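Local atomic coordinates of outer membrane protein Omp121 (PDB entry 5FQ8), a protein that probably imports nutrients across the bacterial outer membrane as a calcium-binding, TonB-dependent beta-barrel receptor with an internal plug domain. Residues Glu50-Ser55 against Ser62-Lys67; Asn320-Thr323 against Ser329-Asn332; Glu347-Pro352 against Val365-Tyr370; Leu916-Leu921 against Phe926-Val931. One frame throughout, in Å; residues are numbered along the deposited sequence.

Interaction 1. Residues Glu50-Ser55 against Ser62-Lys67; sequences EKIAES and SSLAGK
The flat groups where Ile-52 meets Ser-63 are peptide carbonyls, each met by a hydroxyl or a water: Ser-63 OG approaches Ile-52 O, and a water joins Ser-63 O to Ser-55. The setting is the plug domain of a TonB-dependent receptor, where the loop that leads to strand 71-75 folds back on helix 49-54. The Ser-63 OG to Ile-52 O bond is weak, at 3.4 Å. With chi1 at 59°, this OG sits between its own backbone N and carbonyl carbon, which turns it to the helix while CB packs on Ser-55 CB. The water lies 3.0 Å from Ser-55 OG and donates to Ser-63 O. On another side of the contact, Ile-52 CD1 meets Leu-64 CD1 at 3.8 Å, and Met-141 of strand 138-144 touches both side chains, extending this apolar patch. Lys-51 reaches across with its amine NZ 3.7 Å from Lys-67 CD, so it meets the aliphatic part of its neighbour while the two NZ atoms stay 5.2 Å apart. Lys-67 also looks to the barrel, through a long, weak ion pair with Asp-820 and a weak bond to Ser-909. A bend at its last torsion, chi4 57°, turns the amine back to its own segment, where Lys-67 NZ donates a hydrogen bond to Ser-63 O at 3.0 Å, the C=O...N angle 173°.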
loop_
_atom_site.group_PDB
_atom_site.type_symbol
_atom_site.label_atom_id
_atom_site.label_comp_id
_atom_site.label_asym_id
_atom_site.label_seq_id
_atom_site.Cartn_x
_atom_site.Cartn_y
_atom_site.Cartn_z
ATOM N N GLU B 50 19.861 13.291 40.402
ATOM C CA GLU B 50 21.307 13.222 40.314
ATOM C C GLU B 50 21.775 11.783 40.144
ATOM O O GLU B 50 22.656 11.503 39.324
ATOM C CB GLU B 50 21.895 13.867 41.555
ATOM C CG GLU B 50 23.309 14.385 41.433
ATOM C CD GLU B 50 23.811 14.920 42.747
ATOM O OE1 GLU B 50 23.077 15.704 43.381
ATOM O OE2 GLU B 50 24.917 14.523 43.157
ATOM N N LYS B 51 21.162 10.845 40.869
ATOM C CA LYS B 51 21.452 9.438 40.616
ATOM C C LYS B 51 20.882 8.990 39.285
ATOM O O LYS B 51 21.533 8.245 38.543
ATOM C CB LYS B 51 20.900 8.559 41.730
ATOM C CG LYS B 51 21.841 8.373 42.863
ATOM C CD LYS B 51 21.831 6.942 43.313
ATOM C CE LYS B 51 22.353 6.024 42.225
ATOM N NZ LYS B 51 22.490 4.616 42.700
ATOM N N ILE B 52 19.654 9.416 38.979
ATOM C CA ILE B 52 19.052 9.114 37.683
ATOM C C ILE B 52 20.003 9.503 36.569
ATOM O O ILE B 52 20.251 8.732 35.642
ATOM C CB ILE B 52 17.712 9.847 37.525
ATOM C CG1 ILE B 52 16.794 9.587 38.702
ATOM C CG2 ILE B 52 17.051 9.401 36.272
ATOM C CD1 ILE B 52 16.206 8.245 38.702
ATOM N N ALA B 53 20.587 10.692 36.676
ATOM C CA ALA B 53 21.250 11.319 35.551
ATOM C C ALA B 53 22.747 11.107 35.510
ATOM O O ALA B 53 23.344 11.267 34.445
ATOM C CB ALA B 53 20.966 12.818 35.553
ATOM N N GLU B 54 23.379 10.763 36.631
ATOM C CA GLU B 54 24.832 10.658 36.634
ATOM C C GLU B 54 25.325 9.677 35.588
ATOM O O GLU B 54 26.420 9.846 35.044
ATOM C CB GLU B 54 25.331 10.245 38.013
ATOM C CG GLU B 54 24.743 8.938 38.525
ATOM C CD GLU B 54 25.497 8.362 39.713
ATOM O OE1 GLU B 54 26.423 9.034 40.209
ATOM O OE2 GLU B 54 25.161 7.233 40.139
ATOM N N SER B 55 24.512 8.670 35.265
ATOM C CA SER B 55 24.921 7.628 34.339
ATOM C C SER B 55 24.937 8.103 32.895
ATOM O O SER B 55 25.590 7.469 32.060
ATOM C CB SER B 55 24.002 6.422 34.496
ATOM O OG SER B 55 24.594 5.270 33.927
ATOM N N SER B 62 16.982 3.031 32.527
ATOM C CA SER B 62 17.903 1.914 32.384
ATOM C C SER B 62 19.065 1.998 33.356
ATOM O O SER B 62 19.725 0.984 33.613
ATOM C CB SER B 62 18.409 1.827 30.948
ATOM O OG SER B 62 19.263 2.895 30.611
ATOM N N SER B 63 19.320 3.184 33.904
ATOM C CA SER B 63 20.352 3.322 34.913
ATOM C C SER B 63 19.972 2.606 36.199
ATOM O O SER B 63 20.850 2.117 36.915
ATOM C CB SER B 63 20.615 4.803 35.181
ATOM O OG SER B 63 19.435 5.451 35.609
ATOM N N LEU B 64 18.683 2.526 36.507
ATOM C CA LEU B 64 18.206 1.881 37.719
ATOM C C LEU B 64 18.118 0.366 37.591
ATOM O O LEU B 64 17.463 -0.268 38.420
ATOM C CB LEU B 64 16.844 2.448 38.106
ATOM C CG LEU B 64 16.853 3.959 38.199
ATOM C CD1 LEU B 64 15.466 4.501 38.331
ATOM C CD2 LEU B 64 17.676 4.334 39.398
ATOM N N ALA B 65 18.756 -0.232 36.597
ATOM C CA ALA B 65 18.718 -1.680 36.463
ATOM C C ALA B 65 19.417 -2.342 37.649
ATOM O O ALA B 65 20.614 -2.148 37.874
ATOM C CB ALA B 65 19.355 -2.102 35.141
ATOM N N GLY B 66 18.655 -3.112 38.419
ATOM C CA GLY B 66 19.221 -3.816 39.552
ATOM C C GLY B 66 19.546 -2.959 40.752
ATOM O O GLY B 66 20.392 -3.340 41.561
ATOM N N LYS B 67 18.905 -1.808 40.894
ATOM C CA LYS B 67 19.192 -0.903 41.999
ATOM C C LYS B 67 18.040 -0.762 42.973
ATOM O O LYS B 67 18.171 -0.030 43.952
ATOM C CB LYS B 67 19.572 0.484 41.473
ATOM C CG LYS B 67 20.839 0.530 40.643
ATOM C CD LYS B 67 21.273 1.956 40.396
ATOM C CE LYS B 67 22.735 2.059 39.963
ATOM N NZ LYS B 67 23.026 1.265 38.731
HETATM O O HOH W 1 23.552 2.861 35.276
#

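Interaction 2. Residues Asn320-Thr323 against Ser329-Asn332; sequences NFAT and SMLN
Met-330 starts with CG opposite its backbone N (chi1 176°), then bends at chi2 (-90°) and again at chi3 (-46°); this folded chain carries the terminal methyl CE to 4.2 Å from Ala-322 CB. It is the one apolar side-chain meeting between 320-323, which leaves the end of a barrel strand (306-320), and the start of helix 330-335 in segment 329-332. Beside it, the Thr-323 carbonyl oxygen lies 3.4 Å from Ser-329 CB. The same oxygen is 4.0 Å from Met-330 N, and no hydrogen bond crosses between the segments. Ser-329 holds the N-cap position, but its OG bonds to Gly-325 O, inside the intervening loop. That bond links the helix start to the loop. Leu-372 of helix 368-374 touches both Ala-322 and Met-330, so the small methyl-to-methyl contact continues into a second helix. The calcium site seen in this structure is close by: the side chain of Met-330 is about 4 Å from that of Ile-283, that of Ala-322 about 4 Å from that of Asp-288, and the ion lies about 8 Å from the Ala-322 side chain. Neither Ala-322 nor Met-330 is a ligand. Across the two segments the evidence is thus of van der Waals contact alone; hydrogen bonds to the intervening loop, from Ser-329 and from Asn-332 ND2 to Gly-327 O, supply the polar part, and the contact is apolar and contributes no ligand to the nearby site.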
loop_
_atom_site.group_PDB
_atom_site.type_symbol
_atom_site.label_atom_id
_atom_site.label_comp_id
_atom_site.label_asym_id
_atom_site.label_seq_id
_atom_site.Cartn_x
_atom_site.Cartn_y
_atom_site.Cartn_z
ATOM N N ASN B 320 16.845 4.250 13.406
ATOM C CA ASN B 320 17.166 3.331 12.325
ATOM C C ASN B 320 17.660 2.055 12.978
ATOM O O ASN B 320 18.372 2.109 13.978
ATOM C CB ASN B 320 18.238 3.873 11.390
ATOM C CG ASN B 320 17.792 5.082 10.620
ATOM O OD1 ASN B 320 17.938 6.202 11.082
ATOM N ND2 ASN B 320 17.268 4.871 9.431
ATOM N N PHE B 321 17.292 0.916 12.422
ATOM C CA PHE B 321 17.527 -0.348 13.098
ATOM C C PHE B 321 18.169 -1.319 12.131
ATOM O O PHE B 321 17.832 -1.326 10.947
ATOM C CB PHE B 321 16.228 -0.899 13.624
ATOM C CG PHE B 321 16.377 -1.854 14.757
ATOM C CD1 PHE B 321 16.886 -3.111 14.553
ATOM C CD2 PHE B 321 15.970 -1.504 16.025
ATOM C CE1 PHE B 321 17.008 -3.993 15.589
ATOM C CE2 PHE B 321 16.091 -2.380 17.061
ATOM C CZ PHE B 321 16.603 -3.629 16.844
ATOM N N ALA B 322 19.116 -2.109 12.630
ATOM C CA ALA B 322 19.682 -3.204 11.851
ATOM C C ALA B 322 18.815 -4.425 12.132
ATOM O O ALA B 322 18.944 -5.087 13.163
ATOM C CB ALA B 322 21.145 -3.426 12.201
ATOM N N THR B 323 17.913 -4.701 11.197
ATOM C CA THR B 323 16.858 -5.687 11.370
ATOM C C THR B 323 17.412 -7.072 11.688
ATOM O O THR B 323 18.433 -7.483 11.140
ATOM C CB THR B 323 16.030 -5.738 10.089
ATOM O OG1 THR B 323 15.750 -4.409 9.635
ATOM C CG2 THR B 323 14.733 -6.493 10.310
ATOM N N SER B 329 19.051 -11.162 6.964
ATOM C CA SER B 329 19.379 -10.125 7.923
ATOM C C SER B 329 20.872 -10.158 8.200
ATOM O O SER B 329 21.574 -11.076 7.786
ATOM C CB SER B 329 18.595 -10.323 9.210
ATOM O OG SER B 329 19.365 -11.079 10.107
ATOM N N MET B 330 21.342 -9.143 8.925
ATOM C CA MET B 330 22.775 -8.921 9.079
ATOM C C MET B 330 23.399 -9.948 10.003
ATOM O O MET B 330 24.385 -10.598 9.646
ATOM C CB MET B 330 23.019 -7.510 9.599
ATOM C CG MET B 330 24.476 -7.155 9.900
ATOM S SD MET B 330 24.992 -7.521 11.559
ATOM C CE MET B 330 23.629 -6.862 12.478
ATOM N N LEU B 331 22.848 -10.096 11.206
ATOM C CA LEU B 331 23.475 -10.956 12.202
ATOM C C LEU B 331 23.327 -12.417 11.840
ATOM O O LEU B 331 24.280 -13.187 11.965
ATOM C CB LEU B 331 22.880 -10.698 13.581
ATOM C CG LEU B 331 23.634 -11.352 14.732
ATOM C CD1 LEU B 331 25.033 -10.801 14.826
ATOM C CD2 LEU B 331 22.894 -11.114 16.005
ATOM N N ASN B 332 22.138 -12.817 11.390
ATOM C CA ASN B 332 21.947 -14.178 10.909
ATOM C C ASN B 332 22.894 -14.491 9.773
ATOM O O ASN B 332 23.402 -15.605 9.671
ATOM C CB ASN B 332 20.510 -14.378 10.453
ATOM C CG ASN B 332 20.279 -15.752 9.898
ATOM O OD1 ASN B 332 20.746 -16.734 10.450
ATOM N ND2 ASN B 332 19.577 -15.830 8.779
#

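Interaction 3. Residues Glu347-Pro352 against Val365-Tyr370; sequences EDQNDP and VMNPYY
Glu-347 lies against Tyr-369, a residue in the capped first turn of helix 368-374: CB sits over the centre of the ring, and the chain then runs out across the CD1-CE1 edge. Glu-347 CB stands 3.5 Å above the centroid of the Tyr-369 ring, only 4° off the normal, a CH-pi contact. Glu-347 CG follows at 3.5 Å from Tyr-369 CD1, and the carboxylate carbon CD of Glu-347 lies 3.7 Å from Tyr-369 CE1. At the tip, Glu-347 OE1 is 4.0 Å from Tyr-369 CE1. The chain has chi1 180° and stays extended beyond CG; the carboxylate plane stacks 12° from parallel with the ring, at the level of CB but displaced past CE1. Phe-248 meets the Tyr-369 ring edge-to-face. The helix start itself is secured by Asn-367 at the N-cap, whose OD1 accepts from Tyr-369 N at 3.1 Å, while its ND2 donates to Leu-346 O and Asn-354 O in the loop. This one amide therefore ties the helix to both flanks of the turn 348-351. Gln-349 bends back at chi2, and its NE2 makes a weak bond to Glu-347 O. Gln-349 NE2 is 3.7 Å from Asn-367 ND2; both are donors, so the approach is van der Waals contact without a bond. Tyr-370, whose hydroxyl bonds to that of Tyr-424, is met near the plane of its ring, where Gln-349 OE1 comes to 4.3 Å from CD2.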
loop_
_atom_site.group_PDB
_atom_site.type_symbol
_atom_site.label_atom_id
_atom_site.label_comp_id
_atom_site.label_asym_id
_atom_site.label_seq_id
_atom_site.Cartn_x
_atom_site.Cartn_y
_atom_site.Cartn_z
ATOM N N GLU B 347 33.712 -6.334 2.587
ATOM C CA GLU B 347 33.018 -5.049 2.536
ATOM C C GLU B 347 33.244 -4.320 1.225
ATOM O O GLU B 347 32.363 -3.591 0.764
ATOM C CB GLU B 347 33.483 -4.178 3.703
ATOM C CG GLU B 347 32.866 -2.793 3.803
ATOM C CD GLU B 347 33.486 -1.958 4.910
ATOM O OE1 GLU B 347 34.529 -2.383 5.444
ATOM O OE2 GLU B 347 32.933 -0.888 5.253
ATOM N N ASP B 348 34.409 -4.500 0.617
ATOM C CA ASP B 348 34.747 -3.873 -0.655
ATOM C C ASP B 348 33.864 -4.428 -1.764
ATOM O O ASP B 348 34.038 -5.573 -2.185
ATOM C CB ASP B 348 36.226 -4.119 -0.955
ATOM C CG ASP B 348 36.692 -3.435 -2.206
ATOM O OD1 ASP B 348 36.017 -2.496 -2.654
ATOM O OD2 ASP B 348 37.750 -3.843 -2.731
ATOM N N GLN B 349 32.912 -3.632 -2.240
ATOM C CA GLN B 349 32.048 -4.089 -3.320
ATOM C C GLN B 349 32.692 -3.972 -4.691
ATOM O O GLN B 349 32.130 -4.479 -5.654
ATOM C CB GLN B 349 30.745 -3.312 -3.314
ATOM C CG GLN B 349 29.986 -3.432 -2.043
ATOM C CD GLN B 349 29.505 -4.831 -1.803
ATOM O OE1 GLN B 349 28.766 -5.381 -2.600
ATOM N NE2 GLN B 349 29.930 -5.421 -0.709
ATOM N N ASN B 350 33.833 -3.303 -4.814
ATOM C CA ASN B 350 34.522 -3.312 -6.094
ATOM C C ASN B 350 35.319 -4.577 -6.297
ATOM O O ASN B 350 35.960 -4.728 -7.337
ATOM C CB ASN B 350 35.434 -2.108 -6.214
ATOM C CG ASN B 350 34.674 -0.864 -6.509
ATOM O OD1 ASN B 350 34.034 -0.301 -5.631
ATOM N ND2 ASN B 350 34.715 -0.428 -7.757
ATOM N N ASP B 351 35.300 -5.465 -5.321
ATOM C CA ASP B 351 35.809 -6.820 -5.444
ATOM C C ASP B 351 34.661 -7.706 -5.917
ATOM O O ASP B 351 33.741 -8.003 -5.142
ATOM C CB ASP B 351 36.379 -7.291 -4.111
ATOM C CG ASP B 351 37.066 -8.622 -4.205
ATOM O OD1 ASP B 351 37.276 -9.129 -5.321
ATOM O OD2 ASP B 351 37.412 -9.157 -3.145
ATOM N N PRO B 352 34.669 -8.133 -7.173
ATOM C CA PRO B 352 33.527 -8.885 -7.701
ATOM C C PRO B 352 33.090 -10.012 -6.812
ATOM O O PRO B 352 31.886 -10.226 -6.649
ATOM C CB PRO B 352 34.058 -9.405 -9.045
ATOM C CG PRO B 352 35.536 -9.299 -8.956
ATOM C CD PRO B 352 35.782 -8.100 -8.124
ATOM N N VAL B 365 21.734 -16.761 3.141
ATOM C CA VAL B 365 22.354 -15.607 3.757
ATOM C C VAL B 365 22.971 -14.754 2.659
ATOM O O VAL B 365 23.133 -15.192 1.526
ATOM C CB VAL B 365 23.424 -16.018 4.783
ATOM C CG1 VAL B 365 22.801 -16.736 5.953
ATOM C CG2 VAL B 365 24.469 -16.877 4.112
ATOM N N MET B 366 23.358 -13.537 3.029
ATOM C CA MET B 366 23.905 -12.560 2.101
ATOM C C MET B 366 25.047 -11.804 2.751
ATOM O O MET B 366 25.225 -11.829 3.969
ATOM C CB MET B 366 22.848 -11.559 1.646
ATOM C CG MET B 366 22.066 -11.948 0.417
ATOM S SD MET B 366 21.443 -10.448 -0.308
ATOM C CE MET B 366 22.964 -9.759 -0.876
ATOM N N ASN B 367 25.805 -11.105 1.922
ATOM C CA ASN B 367 26.918 -10.291 2.386
ATOM C C ASN B 367 26.435 -9.279 3.411
ATOM O O ASN B 367 25.625 -8.413 3.070
ATOM C CB ASN B 367 27.559 -9.574 1.207
ATOM C CG ASN B 367 28.861 -8.899 1.566
ATOM O OD1 ASN B 367 29.034 -8.398 2.665
ATOM N ND2 ASN B 367 29.788 -8.880 0.623
ATOM N N PRO B 368 26.925 -9.324 4.647
ATOM C CA PRO B 368 26.366 -8.457 5.690
ATOM C C PRO B 368 26.518 -6.996 5.390
ATOM O O PRO B 368 25.679 -6.194 5.805
ATOM C CB PRO B 368 27.173 -8.845 6.933
ATOM C CG PRO B 368 27.792 -10.148 6.618
ATOM C CD PRO B 368 28.050 -10.119 5.154
ATOM N N TYR B 369 27.572 -6.612 4.689
ATOM C CA TYR B 369 27.732 -5.205 4.371
ATOM C C TYR B 369 26.762 -4.766 3.292
ATOM O O TYR B 369 26.396 -3.590 3.241
ATOM C CB TYR B 369 29.163 -4.927 3.945
ATOM C CG TYR B 369 30.198 -5.159 5.023
ATOM C CD1 TYR B 369 30.494 -4.175 5.945
ATOM C CD2 TYR B 369 30.888 -6.354 5.100
ATOM C CE1 TYR B 369 31.439 -4.373 6.906
ATOM C CE2 TYR B 369 31.834 -6.561 6.059
ATOM C CZ TYR B 369 32.112 -5.565 6.963
ATOM O OH TYR B 369 33.068 -5.776 7.926
ATOM N N TYR B 370 26.337 -5.683 2.419
ATOM C CA TYR B 370 25.269 -5.354 1.487
ATOM C C TYR B 370 23.974 -5.089 2.234
ATOM O O TYR B 370 23.306 -4.085 1.991
ATOM C CB TYR B 370 25.078 -6.474 0.454
ATOM C CG TYR B 370 24.078 -6.093 -0.615
ATOM C CD1 TYR B 370 22.713 -6.225 -0.398
ATOM C CD2 TYR B 370 24.499 -5.561 -1.822
ATOM C CE1 TYR B 370 21.805 -5.847 -1.347
ATOM C CE2 TYR B 370 23.588 -5.183 -2.784
ATOM C CZ TYR B 370 22.248 -5.330 -2.537
ATOM O OH TYR B 370 21.346 -4.948 -3.485
#

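Interaction 4. Residues Leu916-Leu921 against Phe926-Val931; sequences LPKRWL and FQAVKV
Leu-916 and Val-929 form the tight end of this contact, whereas Lys-918 lies along a looser, hydrated side. At the tight end Leu-916 N donates to Val-929 O at 2.7 Å, nearly straight at 172°. The two side chains run alongside each other, with Leu-916 CD1 3.6 Å from Val-929 CG1. The other branch of Val-929 faces Leu-921, CG2 to CD2 at 4.0 Å, so the valine fork is flanked by two leucines; chi1 of 170° fixes this division by putting CG1 opposite the backbone N. Leu-921 also lays CD1 over the backbone of the partner segment, 3.7 Å from Ala-928 CA. On the looser side, Leu-916 O and Val-929 N do not bond directly. A water lies between them, donating to Leu-916 O and accepting from Val-929 N, and it also accepts from Lys-918 NZ at 3.1 Å. Lys-918 curves at chi2 so that its CE passes 3.3 Å from Gln-927 O, without a hydrogen bond from the amine to that oxygen. Phe-926, touched by Leu-921 at CB, turns its ring to that of the C-terminal Phe-984. One direct backbone bond with a water in place of its reciprocal partner marks the frayed end of an antiparallel pair, here the twelve-residue connection between barrel strands 899-915 and 928-941, a link of the kind found at the periplasmic rim of TonB-dependent receptors.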
loop_
_atom_site.group_PDB
_atom_site.type_symbol
_atom_site.label_atom_id
_atom_site.label_comp_id
_atom_site.label_asym_id
_atom_site.label_seq_id
_atom_site.Cartn_x
_atom_site.Cartn_y
_atom_site.Cartn_z
ATOM N N LEU B 916 34.753 20.168 40.519
ATOM C CA LEU B 916 35.898 21.063 40.684
ATOM C C LEU B 916 35.714 21.961 41.907
ATOM O O LEU B 916 34.603 22.413 42.188
ATOM C CB LEU B 916 36.106 21.935 39.450
ATOM C CG LEU B 916 36.447 21.295 38.107
ATOM C CD1 LEU B 916 37.042 22.337 37.216
ATOM C CD2 LEU B 916 37.404 20.155 38.271
ATOM N N PRO B 917 36.788 22.251 42.634
ATOM C CA PRO B 917 36.691 23.127 43.806
ATOM C C PRO B 917 36.207 24.521 43.448
ATOM O O PRO B 917 36.729 25.163 42.535
ATOM C CB PRO B 917 38.131 23.164 44.317
ATOM C CG PRO B 917 38.954 22.907 43.088
ATOM C CD PRO B 917 38.179 21.863 42.360
ATOM N N LYS B 918 35.233 25.006 44.221
ATOM C CA LYS B 918 34.623 26.301 43.961
ATOM C C LYS B 918 35.643 27.424 43.873
ATOM O O LYS B 918 35.346 28.474 43.294
ATOM C CB LYS B 918 33.594 26.616 45.044
ATOM C CG LYS B 918 32.140 26.473 44.610
ATOM C CD LYS B 918 31.824 25.082 44.028
ATOM C CE LYS B 918 30.361 24.971 43.598
ATOM N NZ LYS B 918 29.994 23.605 43.146
ATOM N N ARG B 919 36.842 27.226 44.413
ATOM C CA ARG B 919 37.842 28.286 44.411
ATOM C C ARG B 919 38.426 28.495 43.025
ATOM O O ARG B 919 38.701 29.630 42.631
ATOM C CB ARG B 919 38.948 27.963 45.414
ATOM C CG ARG B 919 38.497 27.903 46.869
ATOM C CD ARG B 919 39.278 26.837 47.623
ATOM N NE ARG B 919 38.651 25.520 47.504
ATOM C CZ ARG B 919 39.300 24.361 47.591
ATOM N NH1 ARG B 919 40.610 24.344 47.783
ATOM N NH2 ARG B 919 38.639 23.216 47.477
ATOM N N TRP B 920 38.630 27.416 42.270
ATOM C CA TRP B 920 39.218 27.555 40.943
ATOM C C TRP B 920 38.324 28.353 40.022
ATOM O O TRP B 920 38.807 28.986 39.079
ATOM C CB TRP B 920 39.480 26.188 40.322
ATOM C CG TRP B 920 40.556 25.406 40.986
ATOM C CD1 TRP B 920 41.261 25.754 42.092
ATOM C CD2 TRP B 920 41.053 24.128 40.579
ATOM N NE1 TRP B 920 42.165 24.776 42.403
ATOM C CE2 TRP B 920 42.056 23.765 41.486
ATOM C CE3 TRP B 920 40.743 23.256 39.537
ATOM C CZ2 TRP B 920 42.754 22.574 41.384
ATOM C CZ3 TRP B 920 41.435 22.075 39.438
ATOM C CH2 TRP B 920 42.429 21.742 40.357
ATOM N N LEU B 921 37.026 28.307 40.255
ATOM C CA LEU B 921 36.065 29.069 39.478
ATOM C C LEU B 921 35.736 30.299 40.300
ATOM O O LEU B 921 34.997 30.221 41.282
ATOM C CB LEU B 921 34.817 28.253 39.196
ATOM C CG LEU B 921 34.968 26.743 39.168
ATOM C CD1 LEU B 921 33.595 26.143 39.272
ATOM C CD2 LEU B 921 35.656 26.319 37.896
ATOM N N PHE B 926 31.568 30.651 35.741
ATOM C CA PHE B 926 31.035 29.350 36.125
ATOM C C PHE B 926 30.665 29.278 37.595
ATOM O O PHE B 926 31.427 29.703 38.454
ATOM C CB PHE B 926 32.074 28.271 35.848
ATOM C CG PHE B 926 32.532 28.222 34.440
ATOM C CD1 PHE B 926 31.631 28.301 33.407
ATOM C CD2 PHE B 926 33.869 28.102 34.150
ATOM C CE1 PHE B 926 32.055 28.256 32.112
ATOM C CE2 PHE B 926 34.304 28.053 32.864
ATOM C CZ PHE B 926 33.399 28.130 31.835
ATOM N N GLN B 927 29.528 28.673 37.888
ATOM C CA GLN B 927 29.140 28.437 39.270
ATOM C C GLN B 927 29.599 27.084 39.790
ATOM O O GLN B 927 29.864 26.939 40.983
ATOM C CB GLN B 927 27.628 28.551 39.394
ATOM C CG GLN B 927 27.148 29.927 39.098
ATOM C CD GLN B 927 27.533 30.891 40.188
ATOM O OE1 GLN B 927 27.227 30.668 41.355
ATOM N NE2 GLN B 927 28.232 31.958 39.822
ATOM N N ALA B 928 29.659 26.081 38.921
ATOM C CA ALA B 928 30.123 24.745 39.256
ATOM C C ALA B 928 30.664 24.125 37.987
ATOM O O ALA B 928 30.333 24.562 36.891
ATOM C CB ALA B 928 29.011 23.879 39.839
ATOM N N VAL B 929 31.539 23.143 38.143
ATOM C CA VAL B 929 32.051 22.364 37.024
ATOM C C VAL B 929 32.306 20.955 37.524
ATOM O O VAL B 929 33.051 20.770 38.489
ATOM C CB VAL B 929 33.344 22.947 36.430
ATOM C CG1 VAL B 929 33.929 21.959 35.459
ATOM C CG2 VAL B 929 33.083 24.236 35.734
ATOM N N LYS B 930 31.693 19.959 36.885
ATOM C CA LYS B 930 31.926 18.561 37.230
ATOM C C LYS B 930 32.253 17.792 35.966
ATOM O O LYS B 930 31.393 17.626 35.103
ATOM C CB LYS B 930 30.725 17.937 37.935
ATOM C CG LYS B 930 30.972 16.485 38.318
ATOM C CD LYS B 930 29.759 15.787 38.900
ATOM C CE LYS B 930 29.598 16.055 40.369
ATOM N NZ LYS B 930 28.864 14.970 41.059
ATOM N N VAL B 931 33.478 17.347 35.841
ATOM C CA VAL B 931 33.823 16.364 34.826
ATOM C C VAL B 931 33.434 14.992 35.354
ATOM O O VAL B 931 33.387 14.772 36.566
ATOM C CB VAL B 931 35.319 16.451 34.475
ATOM C CG1 VAL B 931 35.704 15.393 33.485
ATOM C CG2 VAL B 931 35.615 17.782 33.881
HETATM O O HOH W 2 32.254 23.082 41.108
#

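From the N terminus, interaction 1 comes first, closing the short loop after helix 49-54 inside the plug. Interaction 2 then closes the loop between barrel strand 306-320 and helix 330-335, and interaction 3 closes a longer one of twelve residues ahead of helix 368-374. Interaction 4 closes the connection between strands 899-915 and 928-941. All four are in series; none nests or crosses. Interactions 2 and 3 touch, Met-330 O lying 4.3 Å from Pro-368 CB, so the two successive helices pack together near the calcium site. Interactions 1 and 4 are far apart in sequence yet approach to about 4 Å between nearest atoms without touching, where plug and barrel wall come together.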